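Type III restriction-modification enzyme EcoP15I Res subunit (Escherichia coli, PDB 4ZCF) cleaves DNA together with the Mod subunit, 25-27 base pairs downstream of one of two inversely oriented CAGCAG sites, as an ATP-binding helicase-like endonuclease. Local coordinates at residues 23-28 with 246-251; 58-63 with 262-267; 94-99 with 138-143; 145-150 with 168-173. All coordinates share one frame; numbering follows the deposited sequence.

Contact 1. Residues 23-28 with 246-251; sequences NVFVSA and AQYIIR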
loop_
_atom_site.group_PDB
_atom_site.type_symbol
_atom_site.label_atom_id
_atom_site.label_comp_id
_atom_site.label_asym_id
_atom_site.label_seq_id
_atom_site.Cartn_x
_atom_site.Cartn_y
_atom_site.Cartn_z
ATOM N N ASN C 23 23.533 -1.803 34.463
ATOM C CA ASN C 23 23.843 -2.177 35.852
ATOM C C ASN C 23 22.600 -2.304 36.771
ATOM O O ASN C 23 22.663 -3.018 37.772
ATOM C CB ASN C 23 24.890 -1.251 36.460
ATOM C CG ASN C 23 26.265 -1.333 35.852
ATOM O OD1 ASN C 23 26.773 -2.415 35.529
ATOM N ND2 ASN C 23 26.915 -0.177 35.722
ATOM N N VAL C 24 21.475 -1.644 36.404
ATOM C CA VAL C 24 20.169 -1.686 37.076
ATOM C C VAL C 24 19.574 -3.100 36.937
ATOM O O VAL C 24 18.807 -3.535 37.795
ATOM C CB VAL C 24 19.226 -0.597 36.473
ATOM C CG1 VAL C 24 17.756 -0.823 36.819
ATOM C CG2 VAL C 24 19.657 0.797 36.889
ATOM N N PHE C 25 19.935 -3.821 35.878
ATOM C CA PHE C 25 19.366 -5.146 35.635
ATOM C C PHE C 25 20.257 -6.343 35.977
ATOM O O PHE C 25 20.035 -7.431 35.430
ATOM C CB PHE C 25 18.825 -5.235 34.194
ATOM C CG PHE C 25 17.756 -4.226 33.863
ATOM C CD1 PHE C 25 16.424 -4.474 34.171
ATOM C CD2 PHE C 25 18.074 -3.042 33.209
ATOM C CE1 PHE C 25 15.430 -3.549 33.847
ATOM C CE2 PHE C 25 17.082 -2.119 32.885
ATOM C CZ PHE C 25 15.765 -2.378 33.208
ATOM N N VAL C 26 21.251 -6.168 36.880
ATOM C CA VAL C 26 22.114 -7.278 37.337
ATOM C C VAL C 26 21.206 -8.264 38.102
ATOM O O VAL C 26 20.369 -7.828 38.903
ATOM C CB VAL C 26 23.324 -6.790 38.193
ATOM C CG1 VAL C 26 24.022 -7.948 38.913
ATOM C CG2 VAL C 26 24.320 -6.008 37.353
ATOM N N SER C 27 21.332 -9.573 37.786
ATOM C CA SER C 27 20.573 -10.711 38.333
ATOM C C SER C 27 19.091 -10.780 37.884
ATOM O O SER C 27 18.316 -11.591 38.427
ATOM C CB SER C 27 20.706 -10.786 39.851
ATOM N N ALA C 28 18.708 -9.968 36.858
ATOM C CA ALA C 28 17.351 -9.982 36.305
ATOM C C ALA C 28 17.134 -11.268 35.511
ATOM O O ALA C 28 18.065 -11.764 34.871
ATOM C CB ALA C 28 17.121 -8.772 35.420
ATOM N N ALA C 246 3.937 -0.719 30.690
ATOM C CA ALA C 246 5.298 -0.978 30.236
ATOM C C ALA C 246 6.143 -1.656 31.322
ATOM O O ALA C 246 5.936 -1.402 32.516
ATOM C CB ALA C 246 5.943 0.320 29.800
ATOM N N GLN C 247 7.086 -2.530 30.907
ATOM C CA GLN C 247 7.951 -3.243 31.848
ATOM C C GLN C 247 8.796 -2.266 32.637
ATOM O O GLN C 247 8.828 -2.362 33.862
ATOM C CB GLN C 247 8.818 -4.306 31.150
ATOM C CG GLN C 247 8.094 -5.613 30.863
ATOM C CD GLN C 247 8.977 -6.589 30.123
ATOM O OE1 GLN C 247 9.858 -7.232 30.691
ATOM N NE2 GLN C 247 8.753 -6.736 28.835
ATOM N N TYR C 248 9.448 -1.308 31.931
ATOM C CA TYR C 248 10.337 -0.256 32.454
ATOM C C TYR C 248 10.359 0.912 31.486
ATOM O O TYR C 248 10.306 0.705 30.270
ATOM C CB TYR C 248 11.784 -0.775 32.619
ATOM C CG TYR C 248 11.957 -1.771 33.739
ATOM C CD1 TYR C 248 11.792 -3.137 33.518
ATOM C CD2 TYR C 248 12.293 -1.353 35.022
ATOM C CE1 TYR C 248 11.904 -4.056 34.558
ATOM C CE2 TYR C 248 12.411 -2.265 36.069
ATOM C CZ TYR C 248 12.215 -3.615 35.830
ATOM O OH TYR C 248 12.319 -4.521 36.851
ATOM N N ILE C 249 10.482 2.133 32.024
ATOM C CA ILE C 249 10.539 3.373 31.247
ATOM C C ILE C 249 11.894 4.082 31.449
ATOM O O ILE C 249 12.217 4.472 32.572
ATOM C CB ILE C 249 9.315 4.298 31.545
ATOM C CG1 ILE C 249 7.967 3.619 31.175
ATOM C CG2 ILE C 249 9.449 5.646 30.855
ATOM C CD1 ILE C 249 6.855 3.930 32.106
ATOM N N ILE C 250 12.668 4.271 30.357
ATOM C CA ILE C 250 13.961 4.957 30.430
ATOM C C ILE C 250 13.853 6.354 29.800
ATOM O O ILE C 250 13.674 6.447 28.587
ATOM C CB ILE C 250 15.178 4.122 29.914
ATOM C CG1 ILE C 250 15.059 2.604 30.224
ATOM C CG2 ILE C 250 16.460 4.677 30.539
ATOM C CD1 ILE C 250 14.353 1.730 29.206
ATOM N N ARG C 251 13.925 7.433 30.633
ATOM C CA ARG C 251 13.774 8.839 30.201
ATOM C C ARG C 251 15.119 9.488 29.922
ATOM O O ARG C 251 16.043 9.361 30.730
ATOM C CB ARG C 251 12.977 9.680 31.209
ATOM C CG ARG C 251 11.657 9.066 31.695
ATOM C CD ARG C 251 10.859 10.030 32.578
ATOM N NE ARG C 251 11.566 10.387 33.814
ATOM C CZ ARG C 251 11.160 11.301 34.694
ATOM N NH1 ARG C 251 10.023 11.962 34.502
ATOM N NH2 ARG C 251 11.887 11.560 35.776
#

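Contact 2. Residues 58-63 with 262-267; sequences KNVQAF and NLVYRL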
loop_
_atom_site.group_PDB
_atom_site.type_symbol
_atom_site.label_atom_id
_atom_site.label_comp_id
_atom_site.label_asym_id
_atom_site.label_seq_id
_atom_site.Cartn_x
_atom_site.Cartn_y
_atom_site.Cartn_z
ATOM N N LYS C 58 21.489 1.752 43.874
ATOM C CA LYS C 58 22.422 2.304 44.879
ATOM C C LYS C 58 23.879 2.170 44.421
ATOM O O LYS C 58 24.621 3.146 44.459
ATOM C CB LYS C 58 22.219 1.619 46.227
ATOM N N ASN C 59 24.251 0.985 43.919
ATOM C CA ASN C 59 25.589 0.706 43.407
ATOM C C ASN C 59 25.951 1.513 42.151
ATOM O O ASN C 59 27.120 1.877 41.999
ATOM C CB ASN C 59 25.795 -0.795 43.214
ATOM C CG ASN C 59 26.223 -1.528 44.465
ATOM O OD1 ASN C 59 27.019 -1.030 45.279
ATOM N ND2 ASN C 59 25.750 -2.759 44.620
ATOM N N VAL C 60 24.941 1.826 41.274
ATOM C CA VAL C 60 25.115 2.656 40.061
ATOM C C VAL C 60 25.356 4.111 40.478
ATOM O O VAL C 60 26.274 4.754 39.967
ATOM C CB VAL C 60 23.926 2.573 39.050
ATOM C CG1 VAL C 60 24.204 3.413 37.803
ATOM C CG2 VAL C 60 23.627 1.138 38.650
ATOM N N GLN C 61 24.509 4.627 41.394
ATOM C CA GLN C 61 24.581 5.990 41.927
ATOM C C GLN C 61 25.943 6.254 42.571
ATOM O O GLN C 61 26.586 7.269 42.265
ATOM C CB GLN C 61 23.414 6.261 42.885
ATOM C CG GLN C 61 22.068 6.248 42.172
ATOM C CD GLN C 61 20.960 6.863 42.982
ATOM O OE1 GLN C 61 20.228 6.179 43.700
ATOM N NE2 GLN C 61 20.776 8.165 42.840
ATOM N N ALA C 62 26.416 5.287 43.382
ATOM C CA ALA C 62 27.715 5.299 44.062
ATOM C C ALA C 62 28.878 5.411 43.074
ATOM O O ALA C 62 29.756 6.256 43.257
ATOM C CB ALA C 62 27.866 4.034 44.899
ATOM N N PHE C 63 28.874 4.566 42.027
ATOM C CA PHE C 63 29.903 4.532 40.994
ATOM C C PHE C 63 29.940 5.812 40.161
ATOM O O PHE C 63 31.024 6.292 39.837
ATOM C CB PHE C 63 29.687 3.315 40.091
ATOM C CG PHE C 63 30.870 2.946 39.232
ATOM C CD1 PHE C 63 31.879 2.124 39.724
ATOM C CD2 PHE C 63 30.952 3.376 37.912
ATOM C CE1 PHE C 63 32.969 1.764 38.918
ATOM C CE2 PHE C 63 32.038 3.015 37.107
ATOM C CZ PHE C 63 33.039 2.212 37.615
ATOM N N ASN C 262 14.442 7.526 39.266
ATOM C CA ASN C 262 15.621 6.726 39.596
ATOM C C ASN C 262 16.793 7.250 38.763
ATOM O O ASN C 262 17.027 6.764 37.658
ATOM C CB ASN C 262 15.365 5.227 39.368
ATOM C CG ASN C 262 14.438 4.604 40.390
ATOM O OD1 ASN C 262 14.783 4.459 41.561
ATOM N ND2 ASN C 262 13.246 4.211 39.980
ATOM N N LEU C 263 17.485 8.297 39.260
ATOM C CA LEU C 263 18.608 8.886 38.534
ATOM C C LEU C 263 19.794 7.949 38.550
ATOM O O LEU C 263 20.349 7.635 39.606
ATOM C CB LEU C 263 18.959 10.306 38.994
ATOM C CG LEU C 263 20.122 10.978 38.257
ATOM C CD1 LEU C 263 19.823 11.158 36.776
ATOM C CD2 LEU C 263 20.469 12.308 38.887
ATOM N N VAL C 264 20.142 7.471 37.357
ATOM C CA VAL C 264 21.168 6.473 37.129
ATOM C C VAL C 264 22.449 7.053 36.500
ATOM O O VAL C 264 23.546 6.553 36.770
ATOM C CB VAL C 264 20.495 5.304 36.364
ATOM C CG1 VAL C 264 21.001 5.124 34.939
ATOM C CG2 VAL C 264 20.551 4.021 37.157
ATOM N N TYR C 265 22.318 8.136 35.713
ATOM C CA TYR C 265 23.444 8.770 35.048
ATOM C C TYR C 265 23.196 10.271 34.865
ATOM O O TYR C 265 22.094 10.662 34.526
ATOM C CB TYR C 265 23.733 8.052 33.704
ATOM C CG TYR C 265 24.906 8.614 32.929
ATOM C CD1 TYR C 265 26.214 8.370 33.331
ATOM C CD2 TYR C 265 24.707 9.412 31.805
ATOM C CE1 TYR C 265 27.294 8.951 32.669
ATOM C CE2 TYR C 265 25.781 9.978 31.121
ATOM C CZ TYR C 265 27.074 9.732 31.547
ATOM O OH TYR C 265 28.139 10.268 30.869
ATOM N N ARG C 266 24.225 11.104 35.092
ATOM C CA ARG C 266 24.175 12.556 34.932
ATOM C C ARG C 266 25.452 13.156 34.311
ATOM O O ARG C 266 26.523 13.179 34.931
ATOM C CB ARG C 266 23.797 13.256 36.246
ATOM C CG ARG C 266 23.454 14.736 36.092
ATOM C CD ARG C 266 22.279 15.129 36.961
ATOM N NE ARG C 266 22.587 15.043 38.390
ATOM C CZ ARG C 266 22.948 16.076 39.146
ATOM N NH1 ARG C 266 23.050 17.292 38.618
ATOM N NH2 ARG C 266 23.204 15.903 40.435
ATOM N N LEU C 267 25.310 13.633 33.075
ATOM C CA LEU C 267 26.329 14.330 32.309
ATOM C C LEU C 267 25.701 15.672 32.052
ATOM O O LEU C 267 24.818 15.789 31.201
ATOM C CB LEU C 267 26.621 13.601 30.982
ATOM C CG LEU C 267 27.604 14.286 30.026
ATOM C CD1 LEU C 267 29.040 14.241 30.564
ATOM C CD2 LEU C 267 27.540 13.660 28.676
#

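Contact 3. Residues 94-99 with 138-143; sequences YIKTIF and DDYKRE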
loop_
_atom_site.group_PDB
_atom_site.type_symbol
_atom_site.label_atom_id
_atom_site.label_comp_id
_atom_site.label_asym_id
_atom_site.label_seq_id
_atom_site.Cartn_x
_atom_site.Cartn_y
_atom_site.Cartn_z
ATOM N N TYR C 94 20.754 5.822 23.958
ATOM C CA TYR C 94 19.538 5.045 24.133
ATOM C C TYR C 94 19.379 3.927 23.107
ATOM O O TYR C 94 18.845 2.866 23.428
ATOM C CB TYR C 94 18.282 5.905 24.362
ATOM C CG TYR C 94 17.642 6.644 23.205
ATOM C CD1 TYR C 94 17.094 5.950 22.123
ATOM C CD2 TYR C 94 17.357 8.000 23.302
ATOM C CE1 TYR C 94 16.408 6.613 21.107
ATOM C CE2 TYR C 94 16.669 8.673 22.294
ATOM C CZ TYR C 94 16.204 7.978 21.193
ATOM O OH TYR C 94 15.523 8.660 20.213
ATOM N N ILE C 95 19.897 4.143 21.891
ATOM C CA ILE C 95 19.866 3.122 20.849
ATOM C C ILE C 95 20.836 2.004 21.224
ATOM O O ILE C 95 20.452 0.835 21.185
ATOM C CB ILE C 95 20.082 3.700 19.428
ATOM C CG1 ILE C 95 18.871 4.579 19.019
ATOM C CG2 ILE C 95 20.279 2.573 18.431
ATOM C CD1 ILE C 95 19.142 5.628 17.928
ATOM N N LYS C 96 22.066 2.363 21.642
ATOM C CA LYS C 96 23.051 1.369 22.072
ATOM C C LYS C 96 22.541 0.558 23.270
ATOM O O LYS C 96 22.784 -0.640 23.321
ATOM C CB LYS C 96 24.428 1.992 22.352
ATOM C CG LYS C 96 25.528 0.940 22.321
ATOM C CD LYS C 96 26.929 1.515 22.518
ATOM C CE LYS C 96 27.828 0.532 23.237
ATOM N NZ LYS C 96 27.861 -0.808 22.578
ATOM N N THR C 97 21.775 1.187 24.178
ATOM C CA THR C 97 21.168 0.513 25.325
ATOM C C THR C 97 20.105 -0.513 24.858
ATOM O O THR C 97 20.052 -1.611 25.404
ATOM C CB THR C 97 20.633 1.526 26.339
ATOM O OG1 THR C 97 21.562 2.588 26.508
ATOM C CG2 THR C 97 20.360 0.904 27.680
ATOM N N ILE C 98 19.293 -0.166 23.829
ATOM C CA ILE C 98 18.279 -1.040 23.227
ATOM C C ILE C 98 18.926 -2.359 22.748
ATOM O O ILE C 98 18.353 -3.441 22.935
ATOM C CB ILE C 98 17.550 -0.274 22.092
ATOM C CG1 ILE C 98 16.374 0.521 22.652
ATOM C CG2 ILE C 98 17.120 -1.195 20.922
ATOM C CD1 ILE C 98 15.981 1.715 21.817
ATOM N N PHE C 99 20.136 -2.245 22.151
ATOM C CA PHE C 99 20.949 -3.362 21.661
ATOM C C PHE C 99 21.521 -4.151 22.796
ATOM O O PHE C 99 21.598 -5.373 22.683
ATOM C CB PHE C 99 22.067 -2.881 20.740
ATOM C CG PHE C 99 21.604 -2.598 19.336
ATOM C CD1 PHE C 99 21.562 -3.610 18.385
ATOM C CD2 PHE C 99 21.194 -1.324 18.966
ATOM C CE1 PHE C 99 21.111 -3.350 17.087
ATOM C CE2 PHE C 99 20.748 -1.065 17.669
ATOM C CZ PHE C 99 20.708 -2.080 16.739
ATOM N N ASP C 138 27.843 -4.947 12.928
ATOM C CA ASP C 138 29.195 -5.387 13.230
ATOM C C ASP C 138 29.307 -5.768 14.715
ATOM O O ASP C 138 29.726 -6.885 15.040
ATOM C CB ASP C 138 30.211 -4.285 12.890
ATOM C CG ASP C 138 30.539 -4.130 11.414
ATOM O OD1 ASP C 138 30.419 -5.137 10.664
ATOM O OD2 ASP C 138 30.954 -3.013 11.015
ATOM N N ASP C 139 28.900 -4.851 15.598
ATOM C CA ASP C 139 29.013 -5.001 17.033
ATOM C C ASP C 139 28.057 -6.002 17.676
ATOM O O ASP C 139 28.415 -6.561 18.708
ATOM C CB ASP C 139 28.921 -3.629 17.719
ATOM C CG ASP C 139 30.080 -2.664 17.478
ATOM O OD1 ASP C 139 31.162 -3.124 17.024
ATOM O OD2 ASP C 139 29.925 -1.455 17.800
ATOM N N TYR C 140 26.858 -6.236 17.087
ATOM C CA TYR C 140 25.840 -7.123 17.681
ATOM C C TYR C 140 25.287 -8.251 16.829
ATOM O O TYR C 140 24.622 -9.132 17.384
ATOM C CB TYR C 140 24.651 -6.292 18.215
ATOM C CG TYR C 140 25.012 -5.359 19.352
ATOM C CD1 TYR C 140 25.471 -4.067 19.102
ATOM C CD2 TYR C 140 24.926 -5.776 20.675
ATOM C CE1 TYR C 140 25.843 -3.216 20.140
ATOM C CE2 TYR C 140 25.238 -4.916 21.721
ATOM C CZ TYR C 140 25.712 -3.640 21.449
ATOM O OH TYR C 140 26.040 -2.787 22.472
ATOM N N LYS C 141 25.520 -8.228 15.490
ATOM C CA LYS C 141 24.957 -9.179 14.519
ATOM C C LYS C 141 23.418 -9.130 14.633
ATOM O O LYS C 141 22.736 -10.157 14.681
ATOM C CB LYS C 141 25.513 -10.587 14.735
ATOM N N ARG C 142 22.895 -7.886 14.727
ATOM C CA ARG C 142 21.478 -7.556 14.855
ATOM C C ARG C 142 21.047 -6.527 13.815
ATOM O O ARG C 142 21.846 -5.699 13.373
ATOM C CB ARG C 142 21.148 -7.019 16.263
ATOM C CG ARG C 142 21.287 -8.031 17.388
ATOM C CD ARG C 142 20.268 -9.150 17.309
ATOM N NE ARG C 142 20.285 -9.984 18.510
ATOM C CZ ARG C 142 21.042 -11.065 18.672
ATOM N NH1 ARG C 142 21.875 -11.451 17.714
ATOM N NH2 ARG C 142 20.978 -11.763 19.799
ATOM N N GLU C 143 19.758 -6.585 13.444
ATOM C CA GLU C 143 19.128 -5.680 12.484
ATOM C C GLU C 143 17.973 -4.999 13.173
ATOM O O GLU C 143 17.192 -5.665 13.839
ATOM C CB GLU C 143 18.592 -6.444 11.258
ATOM C CG GLU C 143 19.600 -7.328 10.553
ATOM C CD GLU C 143 20.721 -6.648 9.791
ATOM O OE1 GLU C 143 20.610 -5.436 9.477
ATOM O OE2 GLU C 143 21.699 -7.363 9.467
#

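Contact 4. Residues 145-150 with 168-173; sequences RTYVVE and HDFVEA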
loop_
_atom_site.group_PDB
_atom_site.type_symbol
_atom_site.label_atom_id
_atom_site.label_comp_id
_atom_site.label_asym_id
_atom_site.label_seq_id
_atom_site.Cartn_x
_atom_site.Cartn_y
_atom_site.Cartn_z
ATOM N N ARG C 145 14.387 -3.180 12.881
ATOM C CA ARG C 145 13.205 -2.960 12.056
ATOM C C ARG C 145 12.504 -1.815 12.754
ATOM O O ARG C 145 12.324 -1.838 13.979
ATOM C CB ARG C 145 12.314 -4.220 11.959
ATOM C CG ARG C 145 12.940 -5.393 11.204
ATOM C CD ARG C 145 13.157 -5.127 9.705
ATOM N NE ARG C 145 14.158 -6.044 9.137
ATOM C CZ ARG C 145 15.477 -5.837 9.145
ATOM N NH1 ARG C 145 15.982 -4.719 9.659
ATOM N NH2 ARG C 145 16.296 -6.739 8.629
ATOM N N THR C 146 12.225 -0.763 11.985
ATOM C CA THR C 146 11.637 0.468 12.483
ATOM C C THR C 146 10.234 0.651 11.929
ATOM O O THR C 146 10.019 0.487 10.731
ATOM C CB THR C 146 12.644 1.643 12.341
ATOM O OG1 THR C 146 12.070 2.865 12.811
ATOM C CG2 THR C 146 13.153 1.807 10.934
ATOM N N TYR C 147 9.273 0.911 12.825
ATOM C CA TYR C 147 7.855 1.093 12.527
ATOM C C TYR C 147 7.517 2.495 12.989
ATOM O O TYR C 147 7.558 2.791 14.182
ATOM C CB TYR C 147 6.995 0.034 13.265
ATOM C CG TYR C 147 7.499 -1.379 13.077
ATOM C CD1 TYR C 147 8.430 -1.929 13.951
ATOM C CD2 TYR C 147 7.079 -2.154 11.998
ATOM C CE1 TYR C 147 8.934 -3.213 13.755
ATOM C CE2 TYR C 147 7.561 -3.450 11.805
ATOM C CZ TYR C 147 8.513 -3.962 12.670
ATOM O OH TYR C 147 9.021 -5.221 12.483
ATOM N N VAL C 148 7.233 3.374 12.043
ATOM C CA VAL C 148 6.962 4.766 12.348
ATOM C C VAL C 148 5.479 5.012 12.306
ATOM O O VAL C 148 4.873 4.785 11.269
ATOM C CB VAL C 148 7.760 5.713 11.405
ATOM C CG1 VAL C 148 7.656 7.166 11.865
ATOM C CG2 VAL C 148 9.221 5.282 11.318
ATOM N N VAL C 149 4.891 5.465 13.443
ATOM C CA VAL C 149 3.463 5.811 13.567
ATOM C C VAL C 149 3.260 7.194 12.935
ATOM O O VAL C 149 3.811 8.192 13.419
ATOM C CB VAL C 149 2.928 5.746 15.018
ATOM C CG1 VAL C 149 1.468 6.196 15.085
ATOM C CG2 VAL C 149 3.084 4.345 15.601
ATOM N N GLU C 150 2.494 7.233 11.828
ATOM C CA GLU C 150 2.225 8.448 11.059
ATOM C C GLU C 150 0.736 8.703 10.910
ATOM O O GLU C 150 -0.029 7.789 10.623
ATOM C CB GLU C 150 2.857 8.344 9.662
ATOM C CG GLU C 150 4.369 8.179 9.657
ATOM C CD GLU C 150 4.892 7.457 8.433
ATOM O OE1 GLU C 150 5.547 8.115 7.593
ATOM O OE2 GLU C 150 4.651 6.232 8.316
ATOM N N HIS C 168 -0.049 -2.390 13.759
ATOM C CA HIS C 168 -0.345 -3.740 13.263
ATOM C C HIS C 168 0.976 -4.507 13.053
ATOM O O HIS C 168 1.186 -5.518 13.708
ATOM C CB HIS C 168 -1.167 -3.695 11.951
ATOM C CG HIS C 168 -1.190 -5.012 11.229
ATOM N ND1 HIS C 168 -0.384 -5.243 10.124
ATOM C CD2 HIS C 168 -1.833 -6.162 11.542
ATOM C CE1 HIS C 168 -0.590 -6.506 9.786
ATOM N NE2 HIS C 168 -1.455 -7.099 10.611
ATOM N N ASP C 169 1.883 -3.973 12.207
ATOM C CA ASP C 169 3.195 -4.551 11.881
ATOM C C ASP C 169 4.127 -4.761 13.068
ATOM O O ASP C 169 4.852 -5.747 13.081
ATOM C CB ASP C 169 3.919 -3.682 10.845
ATOM C CG ASP C 169 3.215 -3.500 9.509
ATOM O OD1 ASP C 169 2.243 -4.247 9.235
ATOM O OD2 ASP C 169 3.649 -2.628 8.731
ATOM N N PHE C 170 4.158 -3.817 14.030
ATOM C CA PHE C 170 5.027 -3.909 15.196
ATOM C C PHE C 170 4.528 -5.026 16.114
ATOM O O PHE C 170 5.317 -5.869 16.525
ATOM C CB PHE C 170 5.131 -2.542 15.934
ATOM C CG PHE C 170 5.871 -2.548 17.265
ATOM C CD1 PHE C 170 7.258 -2.487 17.310
ATOM C CD2 PHE C 170 5.170 -2.577 18.470
ATOM C CE1 PHE C 170 7.933 -2.465 18.535
ATOM C CE2 PHE C 170 5.845 -2.540 19.696
ATOM C CZ PHE C 170 7.223 -2.506 19.720
ATOM N N VAL C 171 3.225 -5.021 16.423
ATOM C CA VAL C 171 2.569 -6.019 17.266
ATOM C C VAL C 171 2.702 -7.433 16.620
ATOM O O VAL C 171 3.168 -8.365 17.280
ATOM C CB VAL C 171 1.095 -5.590 17.556
ATOM C CG1 VAL C 171 0.250 -6.757 18.058
ATOM C CG2 VAL C 171 1.047 -4.430 18.544
ATOM N N GLU C 172 2.361 -7.545 15.315
ATOM C CA GLU C 172 2.390 -8.771 14.515
ATOM C C GLU C 172 3.764 -9.378 14.141
ATOM O O GLU C 172 3.814 -10.556 13.761
ATOM C CB GLU C 172 1.489 -8.628 13.272
ATOM C CG GLU C 172 -0.004 -8.610 13.573
ATOM C CD GLU C 172 -0.574 -9.764 14.382
ATOM O OE1 GLU C 172 -0.079 -10.907 14.249
ATOM O OE2 GLU C 172 -1.534 -9.519 15.144
ATOM N N ALA C 173 4.854 -8.580 14.222
ATOM C CA ALA C 173 6.238 -8.968 13.904
ATOM C C ALA C 173 6.755 -10.108 14.782
ATOM O O ALA C 173 6.617 -10.071 16.002
ATOM C CB ALA C 173 7.156 -7.764 14.014
#

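Contact 1. Residues 23-28 with 246-251
The ring of Phe25 stands with its edge against the face of Tyr248. Phe25 CE1 lies over the centre of the Tyr248 ring, 3.5 Å above its plane. At the rim of the Phe25 ring, near its plane, lies Tyr248 CG. One face of Phe25 is covered by CG1 of its neighbour Val24. The pair is a T-shaped (edge-to-face) stack, with ring planes at 84° and centroids 4.9 Å apart. It joins the loop after helix 12-22 to strand 248-253 of the parallel sheet in the helicase-like domain.

Phe25 opens a type II beta turn that ends at Ala28, and the bond from Ala28 N to Phe25 O closes it. The CA atoms of Phe25 and Tyr248 are 10.7 Å apart, and the two rings bridge that distance. With CG of Tyr248 anti to its carbonyl carbon (chi1 -70°), the ring turns its face to Phe25. Ile80 of the adjacent strand 79-84 touches both residues. A serine in place of Tyr248 would probably leave the edge of Phe25 without the face it packs on and open a gap between turn and sheet. The closest atoms of the pair are Phe25 CE1 and Tyr248 CE1, at 3.6 Å.

Contact 2. Residues 58-63 with 262-267
Apolar packing comes from Val60 and Val264, which meet through one methyl group each. Val60 CG1 lies 3.8 Å from Val264 CG2, and the two side chains run at a slant to each other. With chi1 at -178°, CG1 of Val60 stands opposite the backbone N and reaches over to the strand. Ala20 of helix 12-22 touches both valines. Val60 therefore packs in a three-way junction of two helices and the sheet.

The strand is 263-267, which lies outermost on one side of the parallel sheet within this chain. Helix 50-64 leans on it, in an alpha/beta arrangement of the RecA-like kind found in helicases.

The second kind of contact is between side chain and backbone. Val60 CG1 also rests on the carbonyl O of Val264. That oxygen accepts a hydrogen bond from ND2 of Asn64, one turn further along the helix. Gln61 extends its chain beside the carbonyl of Leu263, and CG of Gln61 comes 3.4 Å from Leu263 O. Its amide NE2 is as near, at 3.3 Å from Leu263 O, but the angle is too poor for a hydrogen bond. The other end of the amide is held, since Gln61 OE1 bonds to ND1 of His68.

Contact 3. Residues 94-99 with 138-143
The polar link is a hydrogen bond from Lys96 NZ to Tyr140 OH, 2.7 Å long. The amine comes in at the edge of the phenol ring, near its plane. The lysine chain leaves its helix with CG opposite the backbone N (chi1 -160°), then bends near its end to bring NZ to the hydroxyl. Tyr140 OH has a second partner, OD1 of Asp100, so two groups fix the phenol oxygen.

The apolar part rests on the ring of Tyr140. Phe99 CB sits over one face in a CH-pi contact, 3.7 Å from the ring centroid and only 7° off the normal. The two rings themselves lie obliquely, with planes at 36°. Arg142 adds its CB at the edge of Phe99, 3.8 Å from CE1 of Phe99. The polar end of Arg142 leads away, and its NE bonds to OD1 of Asn102. A leucine in place of Tyr140 would probably leave Lys96 NZ without its hydroxyl acceptor and Phe99 CB without a flat face.

The ring of Phe99 stacks on Phe136, also of helix 130-140. Helix 90-105, which carries the AMP-binding Thr91 near its start, packs here against the end of helix 130-140 and the loop after it, in a P-loop NTPase domain.

Contact 4. Residues 145-150 with 168-173
Tyr147 lies with one face on the backbone and side chain of Phe170, and this is where the contact is tight. Phe170 CA stands over the centre of the tyrosine ring in a CH-pi contact, 4.0 Å from the centroid and 4° off the normal. The two ring planes meet at 70°. Tyr147 CD1 comes to the edge of the Phe170 ring, 3.6 Å from CD1 of Phe170. Phe170 holds its CG opposite the backbone N (chi1 173°), which carries the ring past the CD1 side of the tyrosine. Beyond it, Leu216 of helix 212-217 touches Phe170.

Along the other long side of the tyrosine, Asp169 CB is 3.7 Å from CD2 of Tyr147. Ala173 CB closes the far end, 3.5 Å from Tyr147 OH.

The looser side is polar and partly exposed. The carboxylate of Asp169 is turned well out of the tyrosine plane. Its OD1 takes a 2.9 Å hydrogen bond from ND1 of His168, on the anti side and out of the carboxylate plane. A long, weak ion pair links its OD2 to Arg186 of a neighbouring chain.

The contact packs helix 165-172 on strand 143-148, at one border of the parallel sheet within this chain. Tyr147 does two jobs there. Its ring gives the helix an apolar floor, while its hydroxyl hydrogen-bonds to ND1 of His182 on the adjacent strand, so the phenol oxygen has a polar partner beside the Ala173 methyl.

In the fold
Contacts 1, 2 and 4 all reach one seven-stranded parallel sheet in the helicase-like region. Within this chain, contact 4 sits on strand 143-148 at one border and contact 2 on strand 263-267 at the other, with centres about 33 Å apart. Contact 1 lies between them on strand 248-253. Its centre is about 13 Å from that of contact 2, and Val24 and Asn23 touch Val264 and Val60. Contact 3 joins helices 90-105 and 130-140, and strand 143-148 follows directly. Contacts 3 and 4 come in series, within the spans of contacts 1 and 2, which cross along the chain. Segments 23-28 and 58-63 thus meet strands 248-253 and 263-267; the AMP site also includes much later residues.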